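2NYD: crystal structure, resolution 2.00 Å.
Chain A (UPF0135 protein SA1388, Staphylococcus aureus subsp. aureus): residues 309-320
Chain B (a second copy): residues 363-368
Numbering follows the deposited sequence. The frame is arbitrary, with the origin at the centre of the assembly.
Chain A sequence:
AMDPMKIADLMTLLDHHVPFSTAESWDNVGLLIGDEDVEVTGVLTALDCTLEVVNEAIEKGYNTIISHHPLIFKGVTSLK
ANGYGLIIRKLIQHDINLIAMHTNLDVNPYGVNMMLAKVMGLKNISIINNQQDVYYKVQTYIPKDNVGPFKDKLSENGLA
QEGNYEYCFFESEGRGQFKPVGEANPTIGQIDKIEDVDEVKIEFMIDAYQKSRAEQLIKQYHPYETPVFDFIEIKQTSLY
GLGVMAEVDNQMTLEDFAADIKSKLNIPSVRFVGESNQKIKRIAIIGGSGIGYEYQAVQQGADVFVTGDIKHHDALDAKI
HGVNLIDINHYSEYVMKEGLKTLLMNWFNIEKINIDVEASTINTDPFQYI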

ATOM      1  N   ASP A 309     -27.473   7.580  11.715  1.00 13.63           N
ATOM      2  CA  ASP A 309     -26.669   7.374  10.485  1.00 14.43           C
ATOM      3  C   ASP A 309     -26.677   5.871  10.093  1.00 14.73           C
ATOM      4  O   ASP A 309     -25.673   5.342   9.614  1.00 14.98           O
ATOM      5  N   ILE A 310     -27.803   5.194  10.257  1.00 13.90           N
ATOM      6  CA  ILE A 310     -27.850   3.781   9.875  1.00 12.28           C
ATOM      7  C   ILE A 310     -28.091   3.692   8.376  1.00 13.66           C
ATOM      8  O   ILE A 310     -28.981   4.361   7.862  1.00 14.61           O
ATOM      9  N   LYS A 311     -27.256   2.905   7.686  1.00 13.65           N
ATOM     10  CA  LYS A 311     -27.414   2.721   6.264  1.00 15.63           C
ATOM     11  C   LYS A 311     -28.071   1.365   5.891  1.00 15.15           C
ATOM     12  O   LYS A 311     -28.120   0.432   6.720  1.00 13.91           O
ATOM     13  N   HIS A 312     -28.573   1.307   4.652  1.00 14.10           N
ATOM     14  CA  HIS A 312     -29.382   0.198   4.161  1.00 14.18           C
ATOM     15  C   HIS A 312     -28.769  -1.166   4.445  1.00 13.44           C
ATOM     16  O   HIS A 312     -29.455  -2.041   4.951  1.00 14.09           O
ATOM     17  N   HIS A 313     -27.496  -1.352   4.105  1.00 13.60           N
ATOM     18  CA  HIS A 313     -26.896  -2.695   4.134  1.00 15.38           C
ATOM     19  C   HIS A 313     -26.622  -3.136   5.562  1.00 14.89           C
ATOM     20  O   HIS A 313     -26.690  -4.317   5.886  1.00 15.95           O
ATOM     21  N   ASP A 314     -26.248  -2.192   6.394  1.00 15.84           N
ATOM     22  CA  ASP A 314     -26.108  -2.485   7.807  1.00 15.41           C
ATOM     23  C   ASP A 314     -27.450  -2.792   8.478  1.00 13.54           C
ATOM     24  O   ASP A 314     -27.512  -3.633   9.361  1.00 14.80           O
ATOM     25  N   ALA A 315     -28.505  -2.090   8.095  1.00 13.24           N
ATOM     26  CA  ALA A 315     -29.839  -2.396   8.620  1.00 12.61           C
ATOM     27  C   ALA A 315     -30.327  -3.780   8.123  1.00 12.84           C
ATOM     28  O   ALA A 315     -30.989  -4.525   8.851  1.00 12.66           O
ATOM     29  N   LEU A 316     -30.060  -4.077   6.848  1.00 13.79           N
ATOM     30  CA  LEU A 316     -30.493  -5.352   6.230  1.00 14.08           C
ATOM     31  C   LEU A 316     -29.800  -6.547   6.901  1.00 13.75           C
ATOM     32  O   LEU A 316     -30.450  -7.519   7.270  1.00 13.44           O
ATOM     33  N   ASP A 317     -28.486  -6.443   7.100  1.00 13.18           N
ATOM     34  CA  ASP A 317     -27.709  -7.410   7.925  1.00 14.28           C
ATOM     35  C   ASP A 317     -28.286  -7.634   9.318  1.00 15.06           C
ATOM     36  O   ASP A 317     -28.540  -8.812   9.745  1.00 15.09           O
ATOM     37  N   ALA A 318     -28.509  -6.534  10.057  1.00 15.12           N
ATOM     38  CA  ALA A 318     -29.122  -6.647  11.390  1.00 15.19           C
ATOM     39  C   ALA A 318     -30.461  -7.361  11.312  1.00 16.14           C
ATOM     40  O   ALA A 318     -30.754  -8.229  12.137  1.00 16.30           O
ATOM     41  N   LYS A 319     -31.293  -6.951  10.353  1.00 15.81           N
ATOM     42  CA  LYS A 319     -32.616  -7.553  10.207  1.00 17.51           C
ATOM     43  C   LYS A 319     -32.541  -9.091  10.021  1.00 18.79           C
ATOM     44  O   LYS A 319     -33.206  -9.844  10.760  1.00 19.48           O
ATOM     45  N   ILE A 320     -31.675  -9.543   9.121  1.00 18.62           N
ATOM     46  CA  ILE A 320     -31.494 -10.974   8.830  1.00 20.60           C
ATOM     47  C   ILE A 320     -30.937 -11.711  10.021  1.00 20.42           C
ATOM     48  O   ILE A 320     -31.331 -12.857  10.254  1.00 20.22           O
TER
ATOM     49  N   ASN B 363     -42.140  -5.797  -0.043  1.00 18.92           N
ATOM     50  CA  ASN B 363     -41.343  -4.704   0.500  1.00 17.67           C
ATOM     51  C   ASN B 363     -40.234  -5.236   1.403  1.00 16.83           C
ATOM     52  O   ASN B 363     -40.498  -5.729   2.492  1.00 18.31           O
ATOM     53  N   THR B 364     -38.982  -5.149   0.949  1.00 15.37           N
ATOM     54  CA  THR B 364     -37.860  -5.792   1.640  1.00 14.41           C
ATOM     55  C   THR B 364     -37.021  -4.730   2.411  1.00 14.85           C
ATOM     56  O   THR B 364     -35.902  -4.999   2.808  1.00 13.91           O
ATOM     57  N   ASP B 365     -37.570  -3.521   2.578  1.00 14.42           N
ATOM     58  CA  ASP B 365     -36.846  -2.445   3.255  1.00 13.66           C
ATOM     59  C   ASP B 365     -36.694  -2.932   4.673  1.00 13.59           C
ATOM     60  O   ASP B 365     -37.680  -3.265   5.281  1.00 13.79           O
ATOM     61  N   PRO B 366     -35.452  -2.999   5.198  1.00 13.40           N
ATOM     62  CA  PRO B 366     -35.244  -3.306   6.609  1.00 14.16           C
ATOM     63  C   PRO B 366     -35.794  -2.241   7.572  1.00 13.88           C
ATOM     64  O   PRO B 366     -36.115  -2.545   8.701  1.00 14.48           O
ATOM     65  N   PHE B 367     -35.908  -0.999   7.101  1.00 15.09           N
ATOM     66  CA  PHE B 367     -36.408   0.094   7.875  1.00 15.23           C
ATOM     67  C   PHE B 367     -37.947   0.134   7.826  1.00 16.00           C
ATOM     68  O   PHE B 367     -38.571  -0.070   6.783  1.00 16.47           O
ATOM     69  N   GLN B 368     -38.533   0.388   8.991  1.00 17.17           N
ATOM     70  CA  GLN B 368     -39.927   0.847   9.125  1.00 17.34           C
ATOM     71  C   GLN B 368     -39.911   2.263   9.738  1.00 16.44           C
ATOM     72  O   GLN B 368     -39.248   2.503  10.741  1.00 17.73           O
TER

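The contact is centred on B:Pro366 and B:Phe367, which lose 106 and 81 Å² to the chain A stretch, out of 367 Å² summed over both sides. B:Pro366 CA lies 5.2 Å from A:Leu316 CA, the nearest CA approach, and its CA-to-CB bond points toward the helix. The ring, in the C-gamma endo pucker, meets A:Ala315, whose CB also points toward chain B and lies 3.7 Å from B:Pro366 CG. The proline also approaches the helix backbone: B:Pro366 CB is 3.6 Å from A:Ala315 O and 3.7 Å from A:Leu316 N. Neither polar atom is left without a partner, since A:Leu316 N donates to A:His312 O (2.8 Å) and A:Ala315 O accepts from A:Lys319 N (2.9 Å) within the helix.

B:Phe367 reaches the same alanine by another route. Its CA-to-CB bond points away from chain A, yet with chi1 at -71° (m) and chi2 at 130° the end of the ring comes back to the helix. A:Ala315 CB sits over one face of the B:Phe367 ring, 4.0 Å from its centroid and 24° off the normal, a CH-pi geometry. The ring tip continues to A:Ile310, two residues before the helix begins: B:Phe367 CZ is 3.7 Å from A:Ile310 CG2 and 3.5 Å from A:Ile310 O, the latter at the ring edge, near its plane. A:Ile310 points toward chain B as an m, t rotamer.

Farther along the helix, A:Leu316 leaves sideways, with chi1 t and chi2 p, which brings its CD1 to 4.1 Å from B:Pro366 CD and 4.0 Å from B:Thr364 O. A:His312 also starts sideways, but chi1 t carries its imidazole inward until CE1 lies 3.7 Å from B:Pro366 CD.

No direct hydrogen bond joins the stretches; water supplies the polar links. Water 1 lies 2.7 Å from A:His312 ND1 and donates to B:Asp365 OD1, also at 2.7 Å. That carboxylate oxygen is held in place by B:Phe367 N, which donates to B:Asp365 OD1 at 3.0 Å, while B:Asp365 N donates to B:Asn363 OD1 at 3.0 Å.

At the outer edge, A:Lys319 points toward chain B with chi1 t and its later torsions off the wells. A:Lys319 CD lies 3.9 Å from B:Pro366 CA, and its ammonium reaches water. A:Lys319 NZ donates to water 2 (2.8 Å), which lies 2.6 Å from B:Pro366 O, and weakly to water 3 (3.4 Å), which donates to B:Asp365 O at 3.2 Å.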

ATOM      1  CB  ASP A 309     -25.197   7.841  10.720  1.00 13.40           C
ATOM      2  CG  ASP A 309     -24.950   9.363  10.431  1.00 14.91           C
ATOM      3  OD1 ASP A 309     -25.873  10.093  10.002  1.00 14.17           O
ATOM      4  OD2 ASP A 309     -23.798   9.852  10.658  1.00 15.33           O
ATOM      5  CB  ILE A 310     -28.926   2.998  10.646  1.00 12.35           C
ATOM      6  CG1 ILE A 310     -28.748   3.229  12.165  1.00  9.33           C
ATOM      7  CG2 ILE A 310     -28.826   1.460  10.291  1.00 11.74           C
ATOM      8  CD1 ILE A 310     -29.764   2.471  13.022  1.00  8.80           C
ATOM      9  CB  LYS A 311     -26.065   2.891   5.562  1.00 15.36           C
ATOM     10  CG  LYS A 311     -25.417   4.313   5.757  1.00 18.19           C
ATOM     11  CD  LYS A 311     -24.191   4.468   4.855  1.00 19.50           C
ATOM     12  CE  LYS A 311     -23.098   3.533   5.324  1.00 25.38           C
ATOM     13  NZ  LYS A 311     -21.917   3.585   4.369  1.00 29.01           N
ATOM     14  CB  HIS A 312     -29.641   0.330   2.649  1.00 13.13           C
ATOM     15  CG  HIS A 312     -30.347  -0.857   2.047  1.00 15.90           C
ATOM     16  ND1 HIS A 312     -31.707  -1.035   2.150  1.00 17.41           N
ATOM     17  CD2 HIS A 312     -29.884  -1.897   1.299  1.00 11.50           C
ATOM     18  CE1 HIS A 312     -32.055  -2.156   1.539  1.00 17.75           C
ATOM     19  NE2 HIS A 312     -30.965  -2.694   1.011  1.00 18.53           N
ATOM     20  CB  HIS A 313     -25.642  -2.802   3.228  1.00 15.31           C
ATOM     21  CG  HIS A 313     -25.993  -2.973   1.767  1.00 16.24           C
ATOM     22  ND1 HIS A 313     -26.540  -4.140   1.264  1.00 15.70           N
ATOM     23  CD2 HIS A 313     -25.940  -2.107   0.725  1.00 15.94           C
ATOM     24  CE1 HIS A 313     -26.790  -3.990  -0.031  1.00 11.89           C
ATOM     25  NE2 HIS A 313     -26.431  -2.768  -0.383  1.00 12.69           N
ATOM     26  CB  ASP A 314     -25.393  -1.369   8.515  1.00 16.88           C
ATOM     27  CG  ASP A 314     -23.978  -1.167   7.983  1.00 19.04           C
ATOM     28  OD1 ASP A 314     -23.280  -2.148   7.638  1.00 24.71           O
ATOM     29  OD2 ASP A 314     -23.607  -0.010   7.898  1.00 21.01           O
ATOM     30  CB  ALA A 315     -30.837  -1.297   8.178  1.00 12.49           C
ATOM     31  CB  LEU A 316     -30.247  -5.312   4.707  1.00 14.02           C
ATOM     32  CG  LEU A 316     -30.774  -6.494   3.857  1.00 16.19           C
ATOM     33  CD1 LEU A 316     -32.284  -6.376   3.746  1.00 18.84           C
ATOM     34  CD2 LEU A 316     -30.173  -6.528   2.446  1.00 14.43           C
ATOM     35  CB  ASP A 317     -26.235  -6.993   8.067  1.00 12.27           C
ATOM     36  CG  ASP A 317     -25.445  -7.032   6.735  1.00 15.94           C
ATOM     37  OD1 ASP A 317     -25.934  -7.465   5.672  1.00 18.48           O
ATOM     38  OD2 ASP A 317     -24.319  -6.521   6.752  1.00 18.75           O
ATOM     39  CB  ALA A 318     -29.313  -5.254  12.037  1.00 14.42           C
ATOM     40  CB  LYS A 319     -33.401  -6.854   9.090  1.00 17.13           C
ATOM     41  CG  LYS A 319     -34.682  -7.535   8.735  1.00 22.35           C
ATOM     42  CD  LYS A 319     -35.832  -6.657   8.566  1.00 27.84           C
ATOM     43  CE  LYS A 319     -36.696  -6.837   9.812  1.00 34.27           C
ATOM     44  NZ  LYS A 319     -38.186  -6.744   9.558  1.00 31.22           N
ATOM     45  CB  ILE A 320     -30.595 -11.189   7.585  1.00 20.76           C
ATOM     46  CG1 ILE A 320     -31.280 -10.482   6.436  1.00 24.88           C
ATOM     47  CG2 ILE A 320     -30.610 -12.668   7.154  1.00 26.02           C
ATOM     48  CD1 ILE A 320     -30.418 -10.117   5.259  1.00 31.69           C
TER
ATOM     49  CB  ASN B 363     -42.230  -3.689   1.254  1.00 19.11           C
ATOM     50  CG  ASN B 363     -41.451  -2.414   1.585  1.00 19.71           C
ATOM     51  OD1 ASN B 363     -40.346  -2.502   2.110  1.00 15.94           O
ATOM     52  ND2 ASN B 363     -42.011  -1.239   1.247  1.00 18.05           N
ATOM     53  CB  THR B 364     -36.912  -6.547   0.632  1.00 14.62           C
ATOM     54  OG1 THR B 364     -36.463  -5.650  -0.379  1.00 13.30           O
ATOM     55  CG2 THR B 364     -37.657  -7.691  -0.069  1.00 13.66           C
ATOM     56  CB  ASP B 365     -37.634  -1.122   3.254  1.00 12.99           C
ATOM     57  CG  ASP B 365     -36.765   0.098   3.668  1.00 12.72           C
ATOM     58  OD1 ASP B 365     -35.676  -0.066   4.249  1.00 12.35           O
ATOM     59  OD2 ASP B 365     -37.162   1.242   3.437  1.00 15.18           O
ATOM     60  CB  PRO B 366     -33.700  -3.421   6.696  1.00 13.25           C
ATOM     61  CG  PRO B 366     -33.217  -2.526   5.662  1.00 11.69           C
ATOM     62  CD  PRO B 366     -34.157  -2.817   4.511  1.00 14.47           C
ATOM     63  CB  PHE B 367     -35.848   1.436   7.372  1.00 13.96           C
ATOM     64  CG  PHE B 367     -34.395   1.668   7.658  1.00 14.00           C
ATOM     65  CD1 PHE B 367     -33.545   2.080   6.633  1.00 16.04           C
ATOM     66  CD2 PHE B 367     -33.892   1.600   8.968  1.00 11.88           C
ATOM     67  CE1 PHE B 367     -32.219   2.339   6.866  1.00 14.81           C
ATOM     68  CE2 PHE B 367     -32.544   1.862   9.234  1.00 14.49           C
ATOM     69  CZ  PHE B 367     -31.703   2.259   8.176  1.00 14.29           C
ATOM     70  CB  GLN B 368     -40.737  -0.132  10.002  1.00 17.77           C
ATOM     71  CG  GLN B 368     -42.183   0.299  10.127  1.00 20.65           C
ATOM     72  CD  GLN B 368     -43.078  -0.741  10.765  1.00 26.74           C
ATOM     73  OE1 GLN B 368     -42.753  -1.952  10.804  1.00 21.07           O
ATOM     74  NE2 GLN B 368     -44.215  -0.261  11.319  1.00 27.87           N
TER
HETATM   75  O   HOH W   1     -33.082   0.634   3.771  1.00 11.82           O
HETATM   76  O   HOH W   2     -37.881  -3.981  10.046  1.00 29.01           O
HETATM   77  O   HOH W   3     -39.601  -4.457   7.519  1.00 64.79           O